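Local coordinates for protein alpha-L-rhamnosidase (Aspergillus terreus, PDB 6GSZ) that probably hydrolyses terminal non-reducing alpha-L-rhamnose residues of alpha-L-rhamnosides, and binds calcium ions, at residues A[34-39]-A[89-94]; A[530-535]-A[607-612]; A[546-551]-A[614-619]. All coordinates share one frame; numbering follows the deposited sequence. Where two conformers were deposited one is given.

Contact 1: residues A[34-39]-A[89-94]; sequences SDWEQR and GQHDTP
W36 presents the nitrogen edge of its indole to the backbone of H91, and the two side chains cross obliquely rather than stacking. NE1 of W36 donates to the carbonyl O of H91 at 2.8 Å with an N-H...O angle of 164°. The acceptor lies almost in the plane of the indole, whereas the donor sits 31° off the plane of the H91 carbonyl. With CG of W36 anti to the backbone N (chi1 -171°), the ring swings across to the 89-94 loop. CB of H91 lies beside the bond, 3.6 Å from W36 NE1, and from there the imidazole turns away. The contact joins two loops of the immunoglobulin-like N-terminal domain: W36 lies just before strand 38-46, and H91 belongs to the connection between strands 78-86 and 99-103. One indole face carries the backbone N of Q38, 3.6 Å above the plane and towards the rim; that N is itself hydrogen-bonded to N839 OD1. The ring also packs on L2, S84 and P838, so its NE1 is a buried polar atom satisfied by the H91 carbonyl. One residue earlier, the carbonyl O of D35 is a ligand of a calcium ion.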
ATOM      1  N   SER A  34     -12.512  24.567  20.562  1.00 22.50           N
ATOM      2  CA  SER A  34     -11.299  24.834  21.309  1.00 20.89           C
ATOM      3  C   SER A  34     -11.192  23.936  22.544  1.00 18.70           C
ATOM      4  O   SER A  34     -12.136  23.829  23.324  1.00 23.93           O
ATOM      5  CB  SER A  34     -11.241  26.288  21.742  1.00 24.28           C
ATOM      6  OG  SER A  34     -10.960  27.140  20.644  1.00 33.56           O
ATOM      7  N   ASP A  35     -10.001  23.358  22.736  1.00 18.40           N
ATOM      8  CA  ASP A  35      -9.615  22.619  23.953  1.00 18.04           C
ATOM      9  C   ASP A  35     -10.650  21.553  24.315  1.00 19.69           C
ATOM     10  O   ASP A  35     -10.962  21.326  25.484  1.00 21.96           O
ATOM     11  CB  ASP A  35      -9.448  23.570  25.142  1.00 20.82           C
ATOM     12  CG  ASP A  35      -8.239  24.445  25.031  1.00 31.47           C
ATOM     13  OD1 ASP A  35      -7.223  24.017  24.488  1.00 38.63           O
ATOM     14  OD2 ASP A  35      -8.323  25.548  25.557  1.00 48.40           O
ATOM     15  N   TRP A  36     -11.131  20.828  23.304  1.00 17.39           N
ATOM     16  CA  TRP A  36     -12.196  19.876  23.527  1.00 18.03           C
ATOM     17  C   TRP A  36     -11.627  18.471  23.743  1.00 14.83           C
ATOM     18  O   TRP A  36     -10.782  18.012  22.955  1.00 15.61           O
ATOM     19  CB  TRP A  36     -13.154  19.892  22.333  1.00 17.92           C
ATOM     20  CG  TRP A  36     -14.410  19.109  22.557  1.00 16.46           C
ATOM     21  CD1 TRP A  36     -15.600  19.585  23.018  1.00 18.42           C
ATOM     22  CD2 TRP A  36     -14.613  17.701  22.298  1.00 15.46           C
ATOM     23  NE1 TRP A  36     -16.520  18.580  23.093  1.00 17.39           N
ATOM     24  CE2 TRP A  36     -15.945  17.414  22.656  1.00 16.39           C
ATOM     25  CE3 TRP A  36     -13.805  16.650  21.820  1.00 14.25           C
ATOM     26  CZ2 TRP A  36     -16.482  16.132  22.555  1.00 15.28           C
ATOM     27  CZ3 TRP A  36     -14.353  15.392  21.702  1.00 15.86           C
ATOM     28  CH2 TRP A  36     -15.675  15.139  22.041  1.00 16.19           C
ATOM     29  N   GLU A  37     -12.152  17.791  24.760  1.00 15.29           N
ATOM     30  CA  GLU A  37     -11.855  16.399  25.032  1.00 16.36           C
ATOM     31  C   GLU A  37     -13.162  15.680  25.338  1.00 16.51           C
ATOM     32  O   GLU A  37     -14.101  16.263  25.877  1.00 17.89           O
ATOM     33  CB  GLU A  37     -10.869  16.264  26.198  1.00 23.63           C
ATOM     34  CG  GLU A  37      -9.477  16.735  25.830  1.00 28.67           C
ATOM     35  CD  GLU A  37      -8.401  16.651  26.899  1.00 36.15           C
ATOM     36  OE1 GLU A  37      -8.546  17.330  27.942  1.00 43.48           O
ATOM     37  OE2 GLU A  37      -7.408  15.923  26.676  1.00 44.57           O
ATOM     38  N   GLN A  38     -13.220  14.400  24.975  1.00 14.32           N
ATOM     39  CA  GLN A  38     -14.395  13.598  25.236  1.00 13.71           C
ATOM     40  C   GLN A  38     -14.399  13.080  26.686  1.00 13.55           C
ATOM     41  O   GLN A  38     -13.368  12.630  27.184  1.00 13.58           O
ATOM     42  CB  GLN A  38     -14.340  12.399  24.266  1.00 12.68           C
ATOM     43  CG  GLN A  38     -15.524  11.438  24.398  1.00 12.85           C
ATOM     44  CD  GLN A  38     -15.384  10.291  23.445  1.00 11.96           C
ATOM     45  OE1 GLN A  38     -15.675  10.439  22.246  1.00 13.46           O
ATOM     46  NE2 GLN A  38     -14.976   9.147  24.003  1.00 13.25           N
ATOM     47  N   ARG A  39     -15.576  13.101  27.339  1.00 13.47           N
ATOM     48  CA  ARG A  39     -15.722  12.417  28.600  0.60 15.20           C
ATOM     49  C   ARG A  39     -16.555  11.134  28.503  1.00 13.96           C
ATOM     50  O   ARG A  39     -16.402  10.256  29.361  1.00 13.83           O
ATOM     51  CB  ARG A  39     -16.271  13.334  29.687  0.60 17.77           C
ATOM     52  CG  ARG A  39     -17.692  13.810  29.448  0.60 18.83           C
ATOM     53  CD  ARG A  39     -18.219  14.578  30.668  0.60 23.08           C
ATOM     54  NE  ARG A  39     -17.958  13.878  31.923  0.60 26.69           N
ATOM     55  CZ  ARG A  39     -17.031  14.210  32.842  0.60 28.64           C
ATOM     56  NH1 ARG A  39     -16.279  15.306  32.728  0.60 26.69           N
ATOM     57  NH2 ARG A  39     -16.867  13.417  33.887  0.60 29.64           N
ATOM     58  N   GLY A  89     -18.941  19.614  29.521  1.00 37.00           N
ATOM     59  CA  GLY A  89     -20.389  19.494  29.664  1.00 40.39           C
ATOM     60  C   GLY A  89     -21.150  20.480  28.793  1.00 43.61           C
ATOM     61  O   GLY A  89     -22.348  20.634  28.974  1.00 60.13           O
ATOM     62  N   GLN A  90     -20.451  21.142  27.855  1.00 43.82           N
ATOM     63  CA  GLN A  90     -21.025  22.223  27.012  1.00 44.78           C
ATOM     64  C   GLN A  90     -21.051  21.858  25.516  1.00 45.66           C
ATOM     65  O   GLN A  90     -21.986  22.314  24.822  1.00 58.95           O
ATOM     66  CB  GLN A  90     -20.266  23.533  27.229  1.00 56.32           C
ATOM     67  CG  GLN A  90     -20.472  24.116  28.620  1.00 67.42           C
ATOM     68  CD  GLN A  90     -19.808  25.461  28.792  1.00 74.22           C
ATOM     69  OE1 GLN A  90     -18.807  25.775  28.145  1.00 92.03           O
ATOM     70  NE2 GLN A  90     -20.364  26.267  29.678  1.00 77.19           N
ATOM     71  N   HIS A  91     -20.055  21.112  24.999  1.00 34.64           N
ATOM     72  CA  HIS A  91     -20.113  20.761  23.567  1.00 27.51           C
ATOM     73  C   HIS A  91     -20.218  19.238  23.384  1.00 21.42           C
ATOM     74  O   HIS A  91     -19.258  18.498  23.658  1.00 20.72           O
ATOM     75  CB  HIS A  91     -18.904  21.271  22.790  1.00 34.01           C
ATOM     76  CG  HIS A  91     -18.752  22.741  22.721  1.00 36.95           C
ATOM     77  ND1 HIS A  91     -17.929  23.436  23.598  1.00 47.19           N
ATOM     78  CD2 HIS A  91     -19.265  23.643  21.855  1.00 41.92           C
ATOM     79  CE1 HIS A  91     -17.971  24.725  23.296  1.00 52.02           C
ATOM     80  NE2 HIS A  91     -18.783  24.878  22.220  1.00 48.58           N
ATOM     81  N   ASP A  92     -21.390  18.775  22.940  1.00 19.71           N
ATOM     82  CA  ASP A  92     -21.649  17.364  22.601  1.00 18.91           C
ATOM     83  C   ASP A  92     -21.947  17.273  21.105  1.00 19.46           C
ATOM     84  O   ASP A  92     -22.424  18.252  20.506  1.00 21.38           O
ATOM     85  CB  ASP A  92     -22.862  16.826  23.361  1.00 21.43           C
ATOM     86  CG  ASP A  92     -22.764  16.948  24.871  1.00 24.80           C
ATOM     87  OD1 ASP A  92     -21.634  16.896  25.382  1.00 22.28           O
ATOM     88  OD2 ASP A  92     -23.819  17.090  25.520  1.00 29.71           O
ATOM     89  N   THR A  93     -21.649  16.121  20.484  1.00 18.58           N
ATOM     90  CA  THR A  93     -21.983  15.921  19.085  1.00 18.46           C
ATOM     91  C   THR A  93     -23.442  15.520  18.933  1.00 17.44           C
ATOM     92  O   THR A  93     -24.023  14.863  19.802  1.00 17.50           O
ATOM     93  CB  THR A  93     -21.101  14.859  18.413  1.00 18.49           C
ATOM     94  OG1 THR A  93     -21.532  13.557  18.820  1.00 16.35           O
ATOM     95  CG2 THR A  93     -19.620  15.071  18.688  1.00 19.56           C
ATOM     96  N   PRO A  94     -24.055  15.855  17.777  1.00 18.87           N
ATOM     97  CA  PRO A  94     -25.243  15.133  17.348  1.00 19.15           C
ATOM     98  C   PRO A  94     -24.906  13.648  17.134  1.00 17.81           C
ATOM     99  O   PRO A  94     -23.737  13.258  17.043  1.00 17.27           O
ATOM    100  CB  PRO A  94     -25.604  15.777  16.002  1.00 22.95           C
ATOM    101  CG  PRO A  94     -24.837  17.078  15.943  1.00 24.18           C
ATOM    102  CD  PRO A  94     -23.611  16.856  16.798  1.00 21.49           C
TER

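Contact 2: residues A[530-535]-A[607-612]; sequences AIVGVP and LHSTDM. With NAG (2-acetamido-2-deoxy-beta-D-glucopyranose), chain C.
The carboxylate of D611 accepts the amide proton of an N-acetylglucosamine: N2 of the sugar lies 2.9 Å from OD2 of D611, with an N-H...O angle of 156°. The sugar is the one attached to N615, one helical turn further on, so helix 598-619 holds it both by a covalent link and by this bond. The acetyl methyl C8 then reaches the H608 imidazole obliquely and lies 3.9 Å from CG of M612. That same CG covers one face of the H608 ring, towards its rim, and F665 stacks with the imidazole.

Towards helix 530-542 the contact is apolar. V532 enters it with CG1, which is anti to the backbone N and lies 3.7 Å from CB of M612. The thioether of M612 bends at its last torsion (chi3 -69°) toward helix 530-542, placing CE 3.8 Å from V532 CG1 and 3.7 Å from CA of G533. SD of M612 lies against the same CA, so the end of the methionine rests on the backbone of G533. V532 CB also stands 3.8 Å from OG of S609; this buried hydroxyl finds its polar partner in OD1 of D529, just ahead of the helix. V532 leans on A555 and W558 as well, so helix 545-562 also packs against this side chain.

The axes of the two short segments approach to 9.5 Å, at an angle of 50°, with V532 and S609 closest in the backbone. Such side-by-side packing of helices, here glycan-bearing on one flank, belongs to the all-helical (alpha/alpha)6 barrel of the six-hairpin glycosidases.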
ATOM      1  N   ALA A 530      12.120  -5.991   8.431  1.00  9.81           N
ATOM      2  CA  ALA A 530      10.772  -5.489   8.216  1.00  8.76           C
ATOM      3  C   ALA A 530       9.744  -6.065   9.191  1.00  9.10           C
ATOM      4  O   ALA A 530       8.730  -5.383   9.491  1.00 10.17           O
ATOM      5  CB  ALA A 530      10.321  -5.750   6.805  1.00 10.60           C
ATOM      6  N   ILE A 531       9.976  -7.312   9.636  1.00  9.48           N
ATOM      7  CA  ILE A 531       9.009  -7.979  10.520  1.00  9.65           C
ATOM      8  C   ILE A 531       8.952  -7.314  11.917  1.00  9.93           C
ATOM      9  O   ILE A 531       8.013  -7.589  12.680  1.00 10.07           O
ATOM     10  CB  ILE A 531       9.305  -9.495  10.590  1.00 11.09           C
ATOM     11  CG1 ILE A 531       8.129 -10.331  11.087  1.00 14.24           C
ATOM     12  CG2 ILE A 531      10.588  -9.779  11.364  1.00 12.42           C
ATOM     13  CD1 ILE A 531       6.970 -10.311  10.181  1.00 14.49           C
ATOM     14  N   VAL A 532       9.962  -6.485  12.220  1.00  9.42           N
ATOM     15  CA  VAL A 532       9.986  -5.637  13.436  1.00  9.33           C
ATOM     16  C   VAL A 532       9.559  -4.216  13.071  1.00 10.21           C
ATOM     17  O   VAL A 532       8.739  -3.604  13.744  1.00 10.87           O
ATOM     18  CB  VAL A 532      11.384  -5.629  14.098  1.00 10.04           C
ATOM     19  CG1 VAL A 532      11.366  -4.819  15.403  1.00 10.49           C
ATOM     20  CG2 VAL A 532      11.891  -7.031  14.390  1.00 11.95           C
ATOM     21  N   GLY A 533      10.235  -3.667  12.073  1.00  9.94           N
ATOM     22  CA  GLY A 533      10.125  -2.235  11.747  1.00 10.79           C
ATOM     23  C   GLY A 533       8.748  -1.820  11.250  1.00 10.80           C
ATOM     24  O   GLY A 533       8.248  -0.717  11.512  1.00 12.22           O
ATOM     25  N   VAL A 534       8.145  -2.652  10.376  1.00  9.85           N
ATOM     26  CA  VAL A 534       6.841  -2.277   9.820  1.00  9.60           C
ATOM     27  C   VAL A 534       5.800  -2.290  10.953  1.00  9.97           C
ATOM     28  O   VAL A 534       5.064  -1.316  11.096  1.00 10.35           O
ATOM     29  CB  VAL A 534       6.446  -3.063   8.562  1.00  9.83           C
ATOM     30  CG1 VAL A 534       5.089  -2.631   8.044  1.00 11.65           C
ATOM     31  CG2 VAL A 534       7.487  -2.812   7.485  1.00  9.45           C
ATOM     32  N   PRO A 535       5.704  -3.336  11.800  1.00  9.51           N
ATOM     33  CA  PRO A 535       4.865  -3.276  13.011  1.00  9.64           C
ATOM     34  C   PRO A 535       5.147  -2.070  13.924  1.00 10.60           C
ATOM     35  O   PRO A 535       4.181  -1.426  14.393  1.00 10.82           O
ATOM     36  CB  PRO A 535       5.131  -4.614  13.706  1.00 10.05           C
ATOM     37  CG  PRO A 535       5.417  -5.539  12.539  1.00  9.36           C
ATOM     38  CD  PRO A 535       6.279  -4.687  11.631  1.00  9.46           C
ATOM     39  N   LEU A 607      20.961  -3.727  16.058  1.00 11.76           N
ATOM     40  CA  LEU A 607      20.773  -2.924  17.260  1.00 12.48           C
ATOM     41  C   LEU A 607      19.413  -2.203  17.204  1.00 11.98           C
ATOM     42  O   LEU A 607      18.686  -2.172  18.178  1.00 11.69           O
ATOM     43  CB  LEU A 607      21.924  -1.929  17.394  1.00 13.15           C
ATOM     44  CG  LEU A 607      23.138  -2.372  18.201  1.00 16.81           C
ATOM     45  CD1 LEU A 607      22.772  -2.591  19.638  1.00 18.77           C
ATOM     46  CD2 LEU A 607      23.797  -3.597  17.701  1.00 18.13           C
ATOM     47  N   HIS A 608      19.100  -1.625  16.034  1.00 11.25           N
ATOM     48  CA  HIS A 608      17.829  -0.904  15.867  1.00 11.00           C
ATOM     49  C   HIS A 608      16.635  -1.854  16.117  1.00 11.61           C
ATOM     50  O   HIS A 608      15.636  -1.491  16.781  1.00 11.79           O
ATOM     51  CB  HIS A 608      17.775  -0.216  14.505  1.00 12.38           C
ATOM     52  CG  HIS A 608      16.515   0.503  14.256  1.00 12.92           C
ATOM     53  ND1 HIS A 608      16.053   1.494  15.092  1.00 14.26           N
ATOM     54  CD2 HIS A 608      15.669   0.415  13.219  1.00 13.95           C
ATOM     55  CE1 HIS A 608      14.924   1.975  14.578  1.00 13.39           C
ATOM     56  NE2 HIS A 608      14.689   1.327  13.397  1.00 14.45           N
ATOM     57  N   SER A 609      16.665  -3.063  15.527  1.00 11.23           N
ATOM     58  CA  SER A 609      15.577  -4.003  15.784  1.00 11.25           C
ATOM     59  C   SER A 609      15.469  -4.395  17.265  1.00 10.89           C
ATOM     60  O   SER A 609      14.364  -4.626  17.774  1.00 11.57           O
ATOM     61  CB  SER A 609      15.744  -5.219  14.914  1.00 11.63           C
ATOM     62  OG  SER A 609      15.154  -5.004  13.635  1.00 12.74           O
ATOM     63  N   THR A 610      16.635  -4.553  17.919  1.00 11.67           N
ATOM     64  CA  THR A 610      16.623  -4.918  19.326  1.00 11.67           C
ATOM     65  C   THR A 610      15.982  -3.804  20.168  1.00 11.31           C
ATOM     66  O   THR A 610      15.200  -4.100  21.102  1.00 12.30           O
ATOM     67  CB  THR A 610      18.049  -5.277  19.811  1.00 11.26           C
ATOM     68  OG1 THR A 610      18.584  -6.270  18.918  1.00 12.64           O
ATOM     69  CG2 THR A 610      18.066  -5.769  21.245  1.00 13.69           C
ATOM     70  N   ASP A 611      16.298  -2.554  19.792  1.00 11.67           N
ATOM     71  CA  ASP A 611      15.758  -1.374  20.464  1.00 12.25           C
ATOM     72  C   ASP A 611      14.231  -1.297  20.248  1.00 12.14           C
ATOM     73  O   ASP A 611      13.422  -1.156  21.192  1.00 13.14           O
ATOM     74  CB  ASP A 611      16.434  -0.146  19.890  1.00 13.79           C
ATOM     75  CG  ASP A 611      16.162   1.157  20.605  1.00 17.67           C
ATOM     76  OD1 ASP A 611      16.045   1.134  21.832  1.00 22.67           O
ATOM     77  OD2 ASP A 611      16.146   2.189  19.908  1.00 21.31           O
ATOM     78  N   MET A 612      13.812  -1.493  18.981  1.00 11.95           N
ATOM     79  CA  MET A 612      12.386  -1.465  18.665  1.00 12.15           C
ATOM     80  C   MET A 612      11.664  -2.578  19.424  1.00 11.69           C
ATOM     81  O   MET A 612      10.537  -2.362  19.945  1.00 13.09           O
ATOM     82  CB  MET A 612      12.104  -1.608  17.169  1.00 11.32           C
ATOM     83  CG  MET A 612      12.407  -0.351  16.350  1.00 12.24           C
ATOM     84  SD  MET A 612      11.901  -0.507  14.631  1.00 13.09           S
ATOM     85  CE  MET A 612      13.044  -1.712  13.957  1.00 13.46           C
TER
HETATM   86  C1  NAG C   1      12.987   3.257  22.530  1.00 18.97           C
HETATM   87  C2  NAG C   1      13.316   4.272  21.450  1.00 19.08           C
HETATM   88  C3  NAG C   1      14.499   5.148  21.896  1.00 22.42           C
HETATM   89  C4  NAG C   1      14.227   5.723  23.271  1.00 25.58           C
HETATM   90  C5  NAG C   1      13.837   4.618  24.244  1.00 25.94           C
HETATM   91  C6  NAG C   1      13.469   5.143  25.629  1.00 29.14           C
HETATM   92  C7  NAG C   1      12.974   3.847  19.074  1.00 24.86           C
HETATM   93  C8  NAG C   1      13.438   3.037  17.895  1.00 26.30           C
HETATM   94  N2  NAG C   1      13.605   3.602  20.219  1.00 18.94           N
HETATM   95  O3  NAG C   1      14.676   6.196  20.943  1.00 25.44           O
HETATM   96  O4  NAG C   1      15.468   6.305  23.721  1.00 29.57           O
HETATM   97  O5  NAG C   1      12.694   3.930  23.713  1.00 21.63           O
HETATM   98  O6  NAG C   1      12.346   6.060  25.567  1.00 32.73           O
HETATM   99  O7  NAG C   1      12.061   4.640  18.991  1.00 30.76           O

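Contact 3: residues A[546-551]-A[614-619]; sequences VMLEEQ and ANISTS. With NAG (2-acetamido-2-deoxy-beta-D-glucopyranose), chain C.
No ring or other flat group lies between L548 and I616. The side-chain amide of N615, next to I616 in the chain, turns to another flank of helix 598-619 and carries a sugar on its nitrogen, ND2 being bonded covalently to C1 of an N-acetylglucosamine at 1.4 Å. The sequence N615-I616-S617 is an N-glycosylation sequon, set here in a helix of the six-hairpin glycosidase domain, an (alpha/alpha)6 barrel. Thus successive residues serve opposite needs: N615 bears the glycan, while I616 is buried against helix 545-562.

The packing across to that helix is purely apolar. L548 extends with CG anti to its backbone N (chi1 -175°), so that the forked end of the side chain reaches the facing helix. I616 answers with its CG2 branch, which is likewise anti to the backbone N. The two side chains meet at a slant, and the CG2 methyl lies against the branched end, 3.8 Å from CD1 and 4.0 Å from CD2 of L548. The other branch of I616 takes a smaller share, CG1 being 4.1 Å from L548 CD1. About one turn further along, S619 touches the same leucine.

Y539 of helix 530-542 and L620 also touch L548, so the leucine lies at a junction of helices. Beside it, E549 forms a salt bridge with K622, close to the end of helix 598-619, and S617 OG is hydrogen-bonded to the hydroxyl of Y552. At S619 the touch is made by the methylene, CB lying 4.0 Å from CD2 of L548.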
ATOM      1  N   VAL A 546      -3.932  -4.079  19.734  1.00 11.94           N
ATOM      2  CA  VAL A 546      -4.305  -5.443  19.330  1.00 12.36           C
ATOM      3  C   VAL A 546      -3.441  -5.905  18.148  1.00 11.27           C
ATOM      4  O   VAL A 546      -2.919  -7.027  18.150  1.00 12.16           O
ATOM      5  CB  VAL A 546      -5.813  -5.567  19.043  1.00 14.18           C
ATOM      6  CG1 VAL A 546      -6.157  -6.936  18.449  1.00 15.68           C
ATOM      7  CG2 VAL A 546      -6.597  -5.302  20.307  1.00 16.14           C
ATOM      8  N   MET A 547      -3.306  -5.025  17.158  1.00 10.73           N
ATOM      9  CA  MET A 547      -2.497  -5.345  16.025  0.60 11.65           C
ATOM     10  C   MET A 547      -1.007  -5.469  16.415  1.00 10.62           C
ATOM     11  O   MET A 547      -0.278  -6.331  15.915  1.00 11.74           O
ATOM     12  CB  MET A 547      -2.759  -4.322  14.922  0.60 13.62           C
ATOM     13  CG  MET A 547      -2.038  -4.605  13.680  0.60 14.02           C
ATOM     14  SD  MET A 547      -2.741  -3.737  12.244  0.60 12.70           S
ATOM     15  CE  MET A 547      -2.589  -2.026  12.741  0.60 12.30           C
ATOM     16  N   LEU A 548      -0.562  -4.618  17.348  1.00 11.09           N
ATOM     17  CA  LEU A 548       0.841  -4.739  17.809  1.00 10.88           C
ATOM     18  C   LEU A 548       1.070  -6.102  18.473  1.00 10.50           C
ATOM     19  O   LEU A 548       2.061  -6.789  18.208  1.00 11.87           O
ATOM     20  CB  LEU A 548       1.178  -3.596  18.763  1.00 11.55           C
ATOM     21  CG  LEU A 548       2.637  -3.539  19.204  1.00 11.75           C
ATOM     22  CD1 LEU A 548       3.561  -3.308  18.043  1.00 13.19           C
ATOM     23  CD2 LEU A 548       2.835  -2.439  20.250  1.00 12.52           C
ATOM     24  N   GLU A 549       0.108  -6.535  19.300  1.00 11.50           N
ATOM     25  CA  GLU A 549       0.207  -7.855  19.923  1.00 10.57           C
ATOM     26  C   GLU A 549       0.204  -8.976  18.863  1.00 11.35           C
ATOM     27  O   GLU A 549       1.012  -9.901  18.997  1.00 12.62           O
ATOM     28  CB  GLU A 549      -0.933  -8.085  20.910  1.00 11.90           C
ATOM     29  CG  GLU A 549      -0.846  -9.387  21.663  1.00 15.01           C
ATOM     30  CD  GLU A 549       0.249  -9.450  22.704  1.00 19.06           C
ATOM     31  OE1 GLU A 549       0.392  -8.465  23.460  1.00 23.79           O
ATOM     32  OE2 GLU A 549       0.941 -10.503  22.766  1.00 27.01           O
ATOM     33  N   GLU A 550      -0.650  -8.896  17.826  1.00 11.11           N
ATOM     34  CA  GLU A 550      -0.639  -9.995  16.825  1.00 11.44           C
ATOM     35  C   GLU A 550       0.675 -10.025  16.049  1.00 11.38           C
ATOM     36  O   GLU A 550       1.078 -11.111  15.576  1.00 12.53           O
ATOM     37  CB  GLU A 550      -1.896  -9.918  15.972  1.00 14.69           C
ATOM     38  CG  GLU A 550      -1.862  -9.022  14.784  1.00 16.75           C
ATOM     39  CD  GLU A 550      -3.228  -8.696  14.188  1.00 18.71           C
ATOM     40  OE1 GLU A 550      -4.236  -8.752  14.965  1.00 19.42           O
ATOM     41  OE2 GLU A 550      -3.269  -8.335  12.984  1.00 14.46           O
ATOM     42  N   GLN A 551       1.333  -8.874  15.912  1.00  9.39           N
ATOM     43  CA  GLN A 551       2.587  -8.744  15.163  1.00 10.26           C
ATOM     44  C   GLN A 551       3.828  -9.027  16.033  1.00 10.44           C
ATOM     45  O   GLN A 551       4.955  -9.088  15.522  1.00 11.69           O
ATOM     46  CB  GLN A 551       2.631  -7.387  14.471  1.00 10.24           C
ATOM     47  CG  GLN A 551       1.586  -7.302  13.370  1.00  9.78           C
ATOM     48  CD  GLN A 551       1.235  -5.908  12.912  1.00 11.27           C
ATOM     49  OE1 GLN A 551       1.915  -4.934  13.248  1.00 12.12           O
ATOM     50  NE2 GLN A 551       0.180  -5.792  12.113  1.00 11.23           N
ATOM     51  N   ALA A 614      12.542  -4.039  22.306  1.00 12.45           N
ATOM     52  CA  ALA A 614      12.469  -3.612  23.710  1.00 13.40           C
ATOM     53  C   ALA A 614      11.267  -2.681  23.893  1.00 11.41           C
ATOM     54  O   ALA A 614      10.492  -2.859  24.826  1.00 12.74           O
ATOM     55  CB  ALA A 614      13.746  -2.937  24.150  1.00 13.50           C
ATOM     56  N   ASN A 615      11.140  -1.688  23.002  1.00 12.15           N
ATOM     57  CA  ASN A 615      10.125  -0.661  23.120  1.00 13.80           C
ATOM     58  C   ASN A 615       8.732  -1.246  22.903  1.00 12.68           C
ATOM     59  O   ASN A 615       7.792  -0.920  23.638  1.00 13.95           O
ATOM     60  CB  ASN A 615      10.437   0.532  22.227  1.00 13.90           C
ATOM     61  CG  ASN A 615      11.624   1.315  22.747  1.00 16.84           C
ATOM     62  OD1 ASN A 615      12.338   0.878  23.679  1.00 18.21           O
ATOM     63  ND2 ASN A 615      11.856   2.461  22.139  1.00 18.42           N
ATOM     64  N   ILE A 616       8.606  -2.138  21.906  1.00 12.65           N
ATOM     65  CA  ILE A 616       7.315  -2.804  21.676  1.00 12.74           C
ATOM     66  C   ILE A 616       6.942  -3.646  22.896  1.00 11.45           C
ATOM     67  O   ILE A 616       5.781  -3.670  23.329  1.00 12.86           O
ATOM     68  CB  ILE A 616       7.387  -3.673  20.395  1.00 14.27           C
ATOM     69  CG1 ILE A 616       7.498  -2.808  19.145  1.00 15.41           C
ATOM     70  CG2 ILE A 616       6.223  -4.626  20.358  1.00 17.10           C
ATOM     71  CD1 ILE A 616       7.965  -3.652  17.957  1.00 18.34           C
ATOM     72  N   SER A 617       7.954  -4.338  23.458  1.00 11.84           N
ATOM     73  CA  SER A 617       7.727  -5.153  24.656  1.00 12.52           C
ATOM     74  C   SER A 617       7.166  -4.264  25.784  1.00 13.35           C
ATOM     75  O   SER A 617       6.213  -4.643  26.432  1.00 14.09           O
ATOM     76  CB  SER A 617       9.017  -5.882  25.078  1.00 11.58           C
ATOM     77  OG  SER A 617       9.438  -6.766  24.046  1.00 12.67           O
ATOM     78  N   THR A 618       7.764  -3.088  25.983  1.00 13.21           N
ATOM     79  CA  THR A 618       7.282  -2.164  27.003  1.00 14.07           C
ATOM     80  C   THR A 618       5.839  -1.721  26.726  1.00 14.10           C
ATOM     81  O   THR A 618       4.994  -1.724  27.617  1.00 14.39           O
ATOM     82  CB  THR A 618       8.242  -0.985  27.078  1.00 15.95           C
ATOM     83  OG1 THR A 618       9.519  -1.472  27.470  1.00 16.78           O
ATOM     84  CG2 THR A 618       7.768   0.048  28.070  1.00 17.25           C
ATOM     85  N   SER A 619       5.535  -1.398  25.471  1.00 13.68           N
ATOM     86  CA  SER A 619       4.187  -0.965  25.075  1.00 13.07           C
ATOM     87  C   SER A 619       3.158  -2.044  25.431  1.00 14.08           C
ATOM     88  O   SER A 619       1.997  -1.731  25.771  1.00 17.67           O
ATOM     89  CB  SER A 619       4.115  -0.607  23.598  1.00 16.22           C
ATOM     90  OG  SER A 619       4.932   0.513  23.287  1.00 18.00           O
TER
HETATM   91  C1  NAG C   1      12.987   3.257  22.530  1.00 18.97           C
HETATM   92  C2  NAG C   1      13.316   4.272  21.450  1.00 19.08           C
HETATM   93  C3  NAG C   1      14.499   5.148  21.896  1.00 22.42           C
HETATM   94  C4  NAG C   1      14.227   5.723  23.271  1.00 25.58           C
HETATM   95  C5  NAG C   1      13.837   4.618  24.244  1.00 25.94           C
HETATM   96  C6  NAG C   1      13.469   5.143  25.629  1.00 29.14           C
HETATM   97  C7  NAG C   1      12.974   3.847  19.074  1.00 24.86           C
HETATM   98  C8  NAG C   1      13.438   3.037  17.895  1.00 26.30           C
HETATM   99  N2  NAG C   1      13.605   3.602  20.219  1.00 18.94           N
HETATM  100  O3  NAG C   1      14.676   6.196  20.943  1.00 25.44           O
HETATM  101  O4  NAG C   1      15.468   6.305  23.721  1.00 29.57           O
HETATM  102  O5  NAG C   1      12.694   3.930  23.713  1.00 21.63           O
HETATM  103  O6  NAG C   1      12.346   6.060  25.567  1.00 32.73           O
HETATM  104  O7  NAG C   1      12.061   4.640  18.991  1.00 30.76           O

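From the N terminus, contact 1 comes first and closes the loop from 34-39 to 89-94 inside the immunoglobulin-like domain, well before the other two contacts open. It lies about 38 Å from contact 2 and 31 Å from contact 3, centre to centre. Those two belong to the six-hairpin domain and cross along the chain: 530-535 and 546-551 come in turn, then 607-612 and 614-619. The consecutive helices 530-542 and 545-562 are thereby both tied to helix 598-619. With centres about 11 Å apart, contacts 2 and 3 meet directly where P535 packs on Q551, and both touch the same N-acetylglucosamine.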